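Local coordinates for exopolygalacturonase (Yersinia enterocolitica, PDB 2UVF), which hydrolyses the polygalacturonan chains of pectin from one end as a periplasmic family 28 glycoside hydrolase, probably releasing digalacturonic acid, at residues E384-M392 against Q418-F427; E50-A59 against V111-P122. All coordinates share one frame; numbering follows the deposited sequence.

In the fold
Contact 1 (384-392 with 418-427) joins neighbouring turns of the parallel beta-helix that forms the family 28 catalytic domain; contact 2 (50-59 with 111-122) pairs two strands of the N-terminal fibronectin type III domain. Their centres lie about 22 Å apart, yet the two meet directly: Trp425 CZ2 is 3.4 Å from Gln113 NE2, and Phe427 CZ is 3.6 Å from Val56 CG1. Strand 421-427 therefore carries its aromatic end to the domain interface. At the other end of contact 1, Glu384 belongs to the glycan pocket and stands beside a bound galacturonic acid, its CD 3.3 Å from the sugar O3. Contact 2 takes no part in that pocket.

Contact 1: residues E384-M392 against Q418-F427; sequences EFGNSQNVM and QEPMKGAWLF. With ADA (alpha-D-galactopyranuronic acid), chain C.
Val391 and Ala424 meet on one face of a parallel strand pair joining successive turns of the right-handed parallel beta-helix, the fold of family 28 glycoside hydrolases. Four backbone bonds tie the rungs together: Lys422 N to Ser388 O, Asn390 N to Lys422 O, Val391 N to Gly423 O and Trp425 N to Val391 O. The Val391 N to Gly423 O bond is short, 2.7 Å.

Among the polar side chains, Gln389 adds a fifth bond, its NE2 giving a hydrogen to Pro420 O at 2.9 Å, with that oxygen close to the plane of the Gln389 amide. That same amide stacks on the Glu419 carboxylate with the two planes 13° apart, while Glu419 OE1 is held by His363 outside the pair.

The apolar contacts lie on both faces. Toward the inside of the coil, Val391 CG2 rests over the centre of the Phe385 ring and lies 3.8 Å from Ala424 CB. The Met421 chain kinks beyond CB, and SD comes to lie 3.6 Å from Phe385 CB, where it weakly accepts Ser388 N-H at 3.5 Å. On the face shared with Trp425, Met392 runs beside the indole and makes Met-aromatic contacts with Trp425 and Phe427. Met392 sends CG away from its own backbone N (chi1 -160°), which puts that CG 3.6 Å from Phe427 CE2, while its CE reaches Trp425 CE3 at 3.8 Å.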
loop_
_atom_site.group_PDB
_atom_site.type_symbol
_atom_site.label_atom_id
_atom_site.label_comp_id
_atom_site.label_asym_id
_atom_site.label_seq_id
_atom_site.Cartn_x
_atom_site.Cartn_y
_atom_site.Cartn_z
ATOM N N GLU A 384 1.586 -4.458 2.639
ATOM C CA GLU A 384 0.939 -5.694 2.195
ATOM C C GLU A 384 -0.455 -5.804 2.779
ATOM O O GLU A 384 -0.626 -5.607 3.977
ATOM C CB GLU A 384 1.738 -6.932 2.611
ATOM C CG GLU A 384 3.043 -7.067 1.919
ATOM C CD GLU A 384 3.777 -8.305 2.316
ATOM O OE1 GLU A 384 3.283 -9.063 3.173
ATOM O OE2 GLU A 384 4.853 -8.529 1.754
ATOM N N PHE A 385 -1.437 -6.103 1.922
ATOM C CA PHE A 385 -2.772 -6.480 2.351
ATOM C C PHE A 385 -2.964 -7.975 2.020
ATOM O O PHE A 385 -2.852 -8.390 0.864
ATOM C CB PHE A 385 -3.847 -5.596 1.708
ATOM C CG PHE A 385 -3.857 -4.166 2.201
ATOM C CD1 PHE A 385 -4.199 -3.868 3.522
ATOM C CD2 PHE A 385 -3.543 -3.109 1.333
ATOM C CE1 PHE A 385 -4.206 -2.544 3.991
ATOM C CE2 PHE A 385 -3.552 -1.784 1.786
ATOM C CZ PHE A 385 -3.888 -1.502 3.121
ATOM N N GLY A 386 -3.204 -8.784 3.053
ATOM C CA GLY A 386 -3.273 -10.237 2.893
ATOM C C GLY A 386 -4.527 -10.857 3.475
ATOM O O GLY A 386 -4.731 -10.838 4.697
ATOM N N ASN A 387 -5.368 -11.407 2.605
ATOM C CA ASN A 387 -6.648 -12.020 3.021
ATOM C C ASN A 387 -7.439 -11.101 3.946
ATOM O O ASN A 387 -8.061 -11.550 4.917
ATOM C CB ASN A 387 -6.436 -13.419 3.666
ATOM C CG ASN A 387 -5.852 -14.422 2.693
ATOM O OD1 ASN A 387 -6.584 -15.183 2.063
ATOM N ND2 ASN A 387 -4.529 -14.397 2.526
ATOM N N SER A 388 -7.405 -9.807 3.615
ATOM C CA SER A 388 -8.026 -8.756 4.413
ATOM C C SER A 388 -9.283 -8.221 3.736
ATOM O O SER A 388 -9.577 -8.551 2.589
ATOM C CB SER A 388 -7.022 -7.627 4.669
ATOM O OG SER A 388 -5.934 -8.109 5.421
ATOM N N GLN A 389 -10.043 -7.410 4.452
ATOM C CA GLN A 389 -11.292 -6.906 3.884
ATOM C C GLN A 389 -11.571 -5.481 4.278
ATOM O O GLN A 389 -11.342 -5.092 5.418
ATOM C CB GLN A 389 -12.469 -7.826 4.236
ATOM C CG GLN A 389 -12.151 -9.306 3.985
ATOM C CD GLN A 389 -13.354 -10.139 3.639
ATOM O OE1 GLN A 389 -14.479 -9.845 4.055
ATOM N NE2 GLN A 389 -13.124 -11.194 2.871
ATOM N N ASN A 390 -12.058 -4.701 3.311
ATOM C CA ASN A 390 -12.383 -3.285 3.527
ATOM C C ASN A 390 -11.158 -2.482 4.015
ATOM O O ASN A 390 -11.059 -2.127 5.182
ATOM C CB ASN A 390 -13.610 -3.166 4.462
ATOM C CG ASN A 390 -14.108 -1.742 4.626
ATOM O OD1 ASN A 390 -14.396 -1.311 5.745
ATOM N ND2 ASN A 390 -14.224 -1.006 3.518
ATOM N N VAL A 391 -10.222 -2.228 3.102
ATOM C CA VAL A 391 -8.986 -1.483 3.400
ATOM C C VAL A 391 -8.863 -0.171 2.575
ATOM O O VAL A 391 -9.455 -0.009 1.521
ATOM C CB VAL A 391 -7.687 -2.369 3.292
ATOM C CG1 VAL A 391 -7.880 -3.744 3.989
ATOM C CG2 VAL A 391 -7.245 -2.574 1.840
ATOM N N MET A 392 -8.103 0.776 3.089
ATOM C CA MET A 392 -8.072 2.116 2.510
ATOM C C MET A 392 -6.692 2.699 2.719
ATOM O O MET A 392 -6.157 2.586 3.803
ATOM C CB MET A 392 -9.086 2.981 3.236
ATOM C CG MET A 392 -9.517 4.185 2.494
ATOM S SD MET A 392 -10.406 5.252 3.642
ATOM C CE MET A 392 -11.979 4.401 3.805
ATOM N N GLN A 418 -9.224 -19.491 3.965
ATOM C CA GLN A 418 -9.099 -18.078 4.338
ATOM C C GLN A 418 -9.990 -17.209 3.435
ATOM O O GLN A 418 -10.310 -17.583 2.304
ATOM C CB GLN A 418 -7.627 -17.618 4.230
ATOM C CG GLN A 418 -6.587 -18.765 4.081
ATOM C CD GLN A 418 -5.247 -18.294 3.534
ATOM O OE1 GLN A 418 -4.549 -17.502 4.184
ATOM N NE2 GLN A 418 -4.872 -18.786 2.350
ATOM N N GLU A 419 -10.394 -16.063 3.973
ATOM C CA GLU A 419 -11.153 -15.024 3.266
ATOM C C GLU A 419 -10.528 -14.594 1.947
ATOM O O GLU A 419 -9.310 -14.578 1.813
ATOM C CB GLU A 419 -11.114 -13.773 4.110
ATOM C CG GLU A 419 -12.245 -13.510 5.046
ATOM C CD GLU A 419 -11.919 -12.297 5.881
ATOM O OE1 GLU A 419 -12.774 -11.872 6.675
ATOM O OE2 GLU A 419 -10.778 -11.776 5.740
ATOM N N PRO A 420 -11.357 -14.176 0.975
ATOM C CA PRO A 420 -10.709 -13.501 -0.136
ATOM C C PRO A 420 -10.179 -12.119 0.319
ATOM O O PRO A 420 -10.684 -11.558 1.309
ATOM C CB PRO A 420 -11.828 -13.384 -1.167
ATOM C CG PRO A 420 -13.067 -13.370 -0.380
ATOM C CD PRO A 420 -12.820 -14.258 0.796
ATOM N N MET A 421 -9.125 -11.632 -0.354
ATOM C CA MET A 421 -8.679 -10.242 -0.223
ATOM C C MET A 421 -9.733 -9.369 -0.939
ATOM O O MET A 421 -9.719 -9.257 -2.170
ATOM C CB MET A 421 -7.264 -10.101 -0.820
ATOM C CG MET A 421 -6.605 -8.712 -0.789
ATOM S SD MET A 421 -6.430 -7.940 0.822
ATOM C CE MET A 421 -7.705 -6.667 0.720
ATOM N N LYS A 422 -10.654 -8.777 -0.169
ATOM C CA LYS A 422 -11.854 -8.137 -0.736
ATOM C C LYS A 422 -12.101 -6.709 -0.232
ATOM O O LYS A 422 -12.305 -6.493 0.957
ATOM C CB LYS A 422 -13.101 -9.028 -0.484
ATOM C CG LYS A 422 -14.441 -8.420 -0.905
ATOM C CD LYS A 422 -15.654 -9.351 -0.678
ATOM C CE LYS A 422 -16.950 -8.538 -0.918
ATOM N NZ LYS A 422 -18.255 -9.183 -0.475
ATOM N N GLY A 423 -12.089 -5.736 -1.136
ATOM C CA GLY A 423 -12.392 -4.340 -0.767
ATOM C C GLY A 423 -11.204 -3.441 -0.447
ATOM O O GLY A 423 -10.808 -3.298 0.719
ATOM N N ALA A 424 -10.641 -2.810 -1.479
ATOM C CA ALA A 424 -9.514 -1.874 -1.283
ATOM C C ALA A 424 -9.776 -0.523 -1.965
ATOM O O ALA A 424 -10.235 -0.467 -3.084
ATOM C CB ALA A 424 -8.246 -2.482 -1.809
ATOM N N TRP A 425 -9.469 0.569 -1.297
ATOM C CA TRP A 425 -9.687 1.861 -1.927
ATOM C C TRP A 425 -8.404 2.670 -1.790
ATOM O O TRP A 425 -7.951 2.984 -0.698
ATOM C CB TRP A 425 -10.955 2.502 -1.356
ATOM C CG TRP A 425 -11.411 3.811 -1.912
ATOM C CD1 TRP A 425 -11.169 4.337 -3.148
ATOM C CD2 TRP A 425 -12.211 4.766 -1.215
ATOM N NE1 TRP A 425 -11.761 5.585 -3.261
ATOM C CE2 TRP A 425 -12.422 5.860 -2.089
ATOM C CE3 TRP A 425 -12.781 4.801 0.069
ATOM C CZ2 TRP A 425 -13.179 6.973 -1.720
ATOM C CZ3 TRP A 425 -13.537 5.913 0.436
ATOM C CH2 TRP A 425 -13.732 6.982 -0.460
ATOM N N LEU A 426 -7.762 2.920 -2.916
ATOM C CA LEU A 426 -6.418 3.526 -2.868
ATOM C C LEU A 426 -6.461 4.867 -3.580
ATOM O O LEU A 426 -6.532 4.905 -4.791
ATOM C CB LEU A 426 -5.367 2.585 -3.503
ATOM C CG LEU A 426 -5.221 1.103 -3.065
ATOM C CD1 LEU A 426 -5.243 0.930 -1.538
ATOM C CD2 LEU A 426 -6.263 0.212 -3.715
ATOM N N PHE A 427 -6.440 5.962 -2.819
ATOM C CA PHE A 427 -6.627 7.295 -3.390
ATOM C C PHE A 427 -5.705 8.378 -2.805
ATOM O O PHE A 427 -5.255 8.266 -1.681
ATOM C CB PHE A 427 -8.120 7.713 -3.344
ATOM C CG PHE A 427 -8.700 7.846 -1.941
ATOM C CD1 PHE A 427 -8.757 9.091 -1.312
ATOM C CD2 PHE A 427 -9.217 6.736 -1.268
ATOM C CE1 PHE A 427 -9.305 9.243 -0.022
ATOM C CE2 PHE A 427 -9.762 6.861 0.028
ATOM C CZ PHE A 427 -9.804 8.115 0.650
HETATM C C1 ADA C . 4.674 -12.428 -2.037
HETATM C C2 ADA C . 3.365 -11.676 -1.718
HETATM C C3 ADA C . 3.641 -10.747 -0.520
HETATM C C4 ADA C . 4.120 -11.581 0.709
HETATM C C5 ADA C . 5.387 -12.379 0.331
HETATM C C6 ADA C . 6.022 -13.310 1.401
HETATM O O2 ADA C . 2.882 -10.951 -2.866
HETATM O O3 ADA C . 2.494 -9.958 -0.214
HETATM O O4 ADA C . 3.094 -12.463 1.175
HETATM O O5 ADA C . 5.165 -13.172 -0.875
HETATM O O6B ADA C . 6.300 -14.472 1.030
HETATM O O6A ADA C . 6.236 -12.861 2.553
#

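Contact 2: residues E50-A59 against V111-P122; sequences ESSIVLVWKA and VMQNFTVIGLKP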
loop_
_atom_site.group_PDB
_atom_site.type_symbol
_atom_site.label_atom_id
_atom_site.label_comp_id
_atom_site.label_asym_id
_atom_site.label_seq_id
_atom_site.Cartn_x
_atom_site.Cartn_y
_atom_site.Cartn_z
ATOM N N GLU A 50 -9.651 12.876 20.038
ATOM C CA GLU A 50 -10.354 13.789 20.933
ATOM C C GLU A 50 -10.499 15.215 20.375
ATOM O O GLU A 50 -11.316 15.995 20.874
ATOM C CB GLU A 50 -9.705 13.828 22.317
ATOM C CG GLU A 50 -8.324 14.470 22.360
ATOM C CD GLU A 50 -7.222 13.465 22.112
ATOM O OE1 GLU A 50 -7.472 12.474 21.388
ATOM O OE2 GLU A 50 -6.108 13.666 22.646
ATOM N N SER A 51 -9.712 15.567 19.358
ATOM C CA SER A 51 -9.810 16.913 18.792
ATOM C C SER A 51 -9.849 16.987 17.266
ATOM O O SER A 51 -9.896 18.081 16.705
ATOM C CB SER A 51 -8.748 17.859 19.373
ATOM O OG SER A 51 -7.467 17.272 19.400
ATOM N N SER A 52 -9.838 15.839 16.598
ATOM C CA SER A 52 -9.808 15.828 15.134
ATOM C C SER A 52 -10.587 14.670 14.526
ATOM O O SER A 52 -10.662 13.594 15.104
ATOM C CB SER A 52 -8.365 15.830 14.616
ATOM O OG SER A 52 -7.602 14.828 15.265
ATOM N N ILE A 53 -11.166 14.920 13.354
ATOM C CA ILE A 53 -11.892 13.920 12.574
ATOM C C ILE A 53 -11.396 14.029 11.128
ATOM O O ILE A 53 -11.194 15.141 10.624
ATOM C CB ILE A 53 -13.444 14.135 12.662
ATOM C CG1 ILE A 53 -13.927 13.994 14.117
ATOM C CG2 ILE A 53 -14.214 13.178 11.717
ATOM C CD1 ILE A 53 -15.324 14.600 14.406
ATOM N N VAL A 54 -11.171 12.878 10.488
ATOM C CA VAL A 54 -10.833 12.800 9.060
ATOM C C VAL A 54 -12.073 12.388 8.244
ATOM O O VAL A 54 -12.729 11.391 8.559
ATOM C CB VAL A 54 -9.648 11.809 8.789
ATOM C CG1 VAL A 54 -9.224 11.832 7.312
ATOM C CG2 VAL A 54 -8.448 12.127 9.670
ATOM N N LEU A 55 -12.373 13.154 7.196
ATOM C CA LEU A 55 -13.471 12.846 6.272
ATOM C C LEU A 55 -12.969 12.405 4.899
ATOM O O LEU A 55 -11.977 12.927 4.393
ATOM C CB LEU A 55 -14.378 14.071 6.085
ATOM C CG LEU A 55 -15.018 14.768 7.294
ATOM C CD1 LEU A 55 -15.415 16.207 6.916
ATOM C CD2 LEU A 55 -16.201 13.979 7.837
ATOM N N VAL A 56 -13.662 11.438 4.302
ATOM C CA VAL A 56 -13.420 11.041 2.919
ATOM C C VAL A 56 -14.747 10.839 2.213
ATOM O O VAL A 56 -15.782 10.716 2.857
ATOM C CB VAL A 56 -12.541 9.751 2.783
ATOM C CG1 VAL A 56 -11.195 9.908 3.488
ATOM C CG2 VAL A 56 -13.278 8.531 3.261
ATOM N N TRP A 57 -14.712 10.790 0.886
ATOM C CA TRP A 57 -15.919 10.677 0.081
ATOM C C TRP A 57 -15.513 10.159 -1.261
ATOM O O TRP A 57 -14.342 10.287 -1.636
ATOM C CB TRP A 57 -16.622 12.053 -0.090
ATOM C CG TRP A 57 -15.738 13.112 -0.681
ATOM C CD1 TRP A 57 -15.554 13.386 -2.014
ATOM C CD2 TRP A 57 -14.897 14.034 0.039
ATOM N NE1 TRP A 57 -14.641 14.411 -2.163
ATOM C CE2 TRP A 57 -14.235 14.835 -0.923
ATOM C CE3 TRP A 57 -14.637 14.258 1.401
ATOM C CZ2 TRP A 57 -13.325 15.842 -0.565
ATOM C CZ3 TRP A 57 -13.726 15.269 1.755
ATOM C CH2 TRP A 57 -13.086 16.045 0.774
ATOM N N LYS A 58 -16.476 9.596 -1.983
ATOM C CA LYS A 58 -16.300 9.239 -3.392
ATOM C C LYS A 58 -16.292 10.423 -4.382
ATOM O O LYS A 58 -17.147 11.332 -4.338
ATOM C CB LYS A 58 -17.353 8.219 -3.814
ATOM C CG LYS A 58 -17.129 6.840 -3.192
ATOM C CD LYS A 58 -18.152 5.791 -3.675
ATOM C CE LYS A 58 -17.987 5.417 -5.150
ATOM N NZ LYS A 58 -16.660 4.818 -5.421
ATOM N N ALA A 59 -15.299 10.407 -5.261
ATOM C CA ALA A 59 -15.307 11.211 -6.474
ATOM C C ALA A 59 -15.800 10.273 -7.564
ATOM O O ALA A 59 -15.512 9.075 -7.496
ATOM C CB ALA A 59 -13.902 11.710 -6.788
ATOM N N VAL A 111 -8.382 14.809 -8.372
ATOM C CA VAL A 111 -9.106 15.601 -7.392
ATOM C C VAL A 111 -8.876 15.041 -5.986
ATOM O O VAL A 111 -8.587 13.852 -5.821
ATOM C CB VAL A 111 -10.621 15.692 -7.752
ATOM C CG1 VAL A 111 -10.819 16.485 -9.076
ATOM C CG2 VAL A 111 -11.282 14.284 -7.831
ATOM N N MET A 112 -8.963 15.901 -4.975
ATOM C CA MET A 112 -8.874 15.451 -3.574
ATOM C C MET A 112 -10.201 14.853 -3.086
ATOM O O MET A 112 -11.277 15.282 -3.510
ATOM C CB MET A 112 -8.387 16.573 -2.652
ATOM C CG MET A 112 -6.995 17.136 -3.007
ATOM S SD MET A 112 -5.578 16.009 -2.707
ATOM C CE MET A 112 -5.341 15.304 -4.324
ATOM N N GLN A 113 -10.101 13.843 -2.214
ATOM C CA GLN A 113 -11.251 13.079 -1.697
ATOM C C GLN A 113 -11.168 12.979 -0.167
ATOM O O GLN A 113 -11.849 12.170 0.451
ATOM C CB GLN A 113 -11.268 11.676 -2.292
ATOM C CG GLN A 113 -11.504 11.612 -3.794
ATOM C CD GLN A 113 -11.339 10.217 -4.347
ATOM O OE1 GLN A 113 -10.451 9.953 -5.159
ATOM N NE2 GLN A 113 -12.200 9.313 -3.915
ATOM N N ASN A 114 -10.320 13.800 0.439
ATOM C CA ASN A 114 -10.138 13.793 1.888
ATOM C C ASN A 114 -9.997 15.204 2.436
ATOM O O ASN A 114 -9.501 16.093 1.743
ATOM C CB ASN A 114 -8.937 12.918 2.308
ATOM C CG ASN A 114 -7.595 13.565 1.995
ATOM O OD1 ASN A 114 -7.074 13.418 0.882
ATOM N ND2 ASN A 114 -7.014 14.270 2.985
ATOM N N PHE A 115 -10.437 15.396 3.676
ATOM C CA PHE A 115 -10.343 16.678 4.377
ATOM C C PHE A 115 -10.228 16.386 5.876
ATOM O O PHE A 115 -11.095 15.736 6.448
ATOM C CB PHE A 115 -11.589 17.535 4.064
ATOM C CG PHE A 115 -11.612 18.898 4.732
ATOM C CD1 PHE A 115 -11.235 20.036 4.032
ATOM C CD2 PHE A 115 -12.069 19.051 6.038
ATOM C CE1 PHE A 115 -11.267 21.299 4.635
ATOM C CE2 PHE A 115 -12.108 20.310 6.643
ATOM C CZ PHE A 115 -11.700 21.430 5.941
ATOM N N THR A 116 -9.150 16.860 6.500
ATOM C CA THR A 116 -8.917 16.661 7.944
ATOM C C THR A 116 -9.414 17.829 8.831
ATOM O O THR A 116 -8.858 18.935 8.796
ATOM C CB THR A 116 -7.422 16.384 8.237
ATOM O OG1 THR A 116 -6.968 15.336 7.391
ATOM C CG2 THR A 116 -7.209 15.973 9.672
ATOM N N VAL A 117 -10.443 17.567 9.640
ATOM C CA VAL A 117 -10.992 18.589 10.538
ATOM C C VAL A 117 -10.332 18.569 11.920
ATOM O O VAL A 117 -10.578 17.642 12.701
ATOM C CB VAL A 117 -12.516 18.427 10.735
ATOM C CG1 VAL A 117 -13.086 19.652 11.446
ATOM C CG2 VAL A 117 -13.244 18.186 9.403
ATOM N N ILE A 118 -9.531 19.595 12.233
ATOM C CA ILE A 118 -8.865 19.694 13.546
ATOM C C ILE A 118 -9.455 20.779 14.478
ATOM O O ILE A 118 -10.432 21.456 14.126
ATOM C CB ILE A 118 -7.304 19.857 13.423
ATOM C CG1 ILE A 118 -6.915 21.277 12.999
ATOM C CG2 ILE A 118 -6.711 18.786 12.483
ATOM C CD1 ILE A 118 -5.546 21.723 13.481
ATOM N N GLY A 119 -8.860 20.924 15.664
ATOM C CA GLY A 119 -9.232 21.977 16.614
ATOM C C GLY A 119 -10.617 21.799 17.212
ATOM O O GLY A 119 -11.311 22.779 17.482
ATOM N N LEU A 120 -11.015 20.541 17.395
ATOM C CA LEU A 120 -12.315 20.186 17.962
ATOM C C LEU A 120 -12.158 19.937 19.465
ATOM O O LEU A 120 -11.047 20.025 20.007
ATOM C CB LEU A 120 -12.881 18.943 17.262
ATOM C CG LEU A 120 -13.669 18.949 15.938
ATOM C CD1 LEU A 120 -13.435 20.167 15.050
ATOM C CD2 LEU A 120 -13.371 17.656 15.180
ATOM N N LYS A 121 -13.271 19.646 20.133
ATOM C CA LYS A 121 -13.271 19.402 21.579
ATOM C C LYS A 121 -13.659 17.956 21.874
ATOM O O LYS A 121 -14.379 17.339 21.072
ATOM C CB LYS A 121 -14.234 20.364 22.277
ATOM C CG LYS A 121 -13.725 21.809 22.381
ATOM C CD LYS A 121 -14.839 22.815 22.048
ATOM C CE LYS A 121 -16.208 22.372 22.603
ATOM N NZ LYS A 121 -17.301 23.319 22.238
ATOM N N PRO A 122 -13.186 17.407 23.019
ATOM C CA PRO A 122 -13.402 15.994 23.366
ATOM C C PRO A 122 -14.877 15.626 23.476
ATOM O O PRO A 122 -15.635 16.350 24.113
ATOM C CB PRO A 122 -12.734 15.861 24.744
ATOM C CG PRO A 122 -11.774 16.978 24.822
ATOM C CD PRO A 122 -12.404 18.103 24.058
#
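Leu55 and Phe115 form a hydrogen-bonded antiparallel pair, with Leu55 N to Phe115 O and Phe115 N to Leu55 O both 3.0 Å. Ile53 and Val117 make the next such pair, and Val54-Thr116 and Val56-Asn114 are non-hydrogen-bonded pairs. Flanking these four pairs, Leu120 N bonds to Ser51 O at one end and Trp57 N to Gln113 O at the other.

On one face, Leu55 CD1 touches Val117 CG2 at 3.8 Å, and Ile53 crosses Leu120 at about a right angle, CD1 to CD2. The Trp57 indole swings back over the partner chain because CG lies between the backbone N and the carbonyl carbon (chi1 56°). One ring face then receives the peptide of Gln113 and Asn114, with Gln113 CA 3.9 Å from the five-membered ring centroid in a CH-pi contact; Phe115 CB meets the ring edge.

Gln113 in turn gives its NE2 hydrogen to Trp57 O, 3.3 Å away on a lone pair and almost straight at 174°. Further out, Phe128 of strand 125-134 packs on Leu55 and Val117, and Val130 on Trp57, bringing the second sheet of the fibronectin-type sandwich against this face. Gln113 NE2 also bonds to Glu454 of the beta-helix. One amide nitrogen, with two hydrogens to give, thus serves an acceptor in its own domain and another in the catalytic domain.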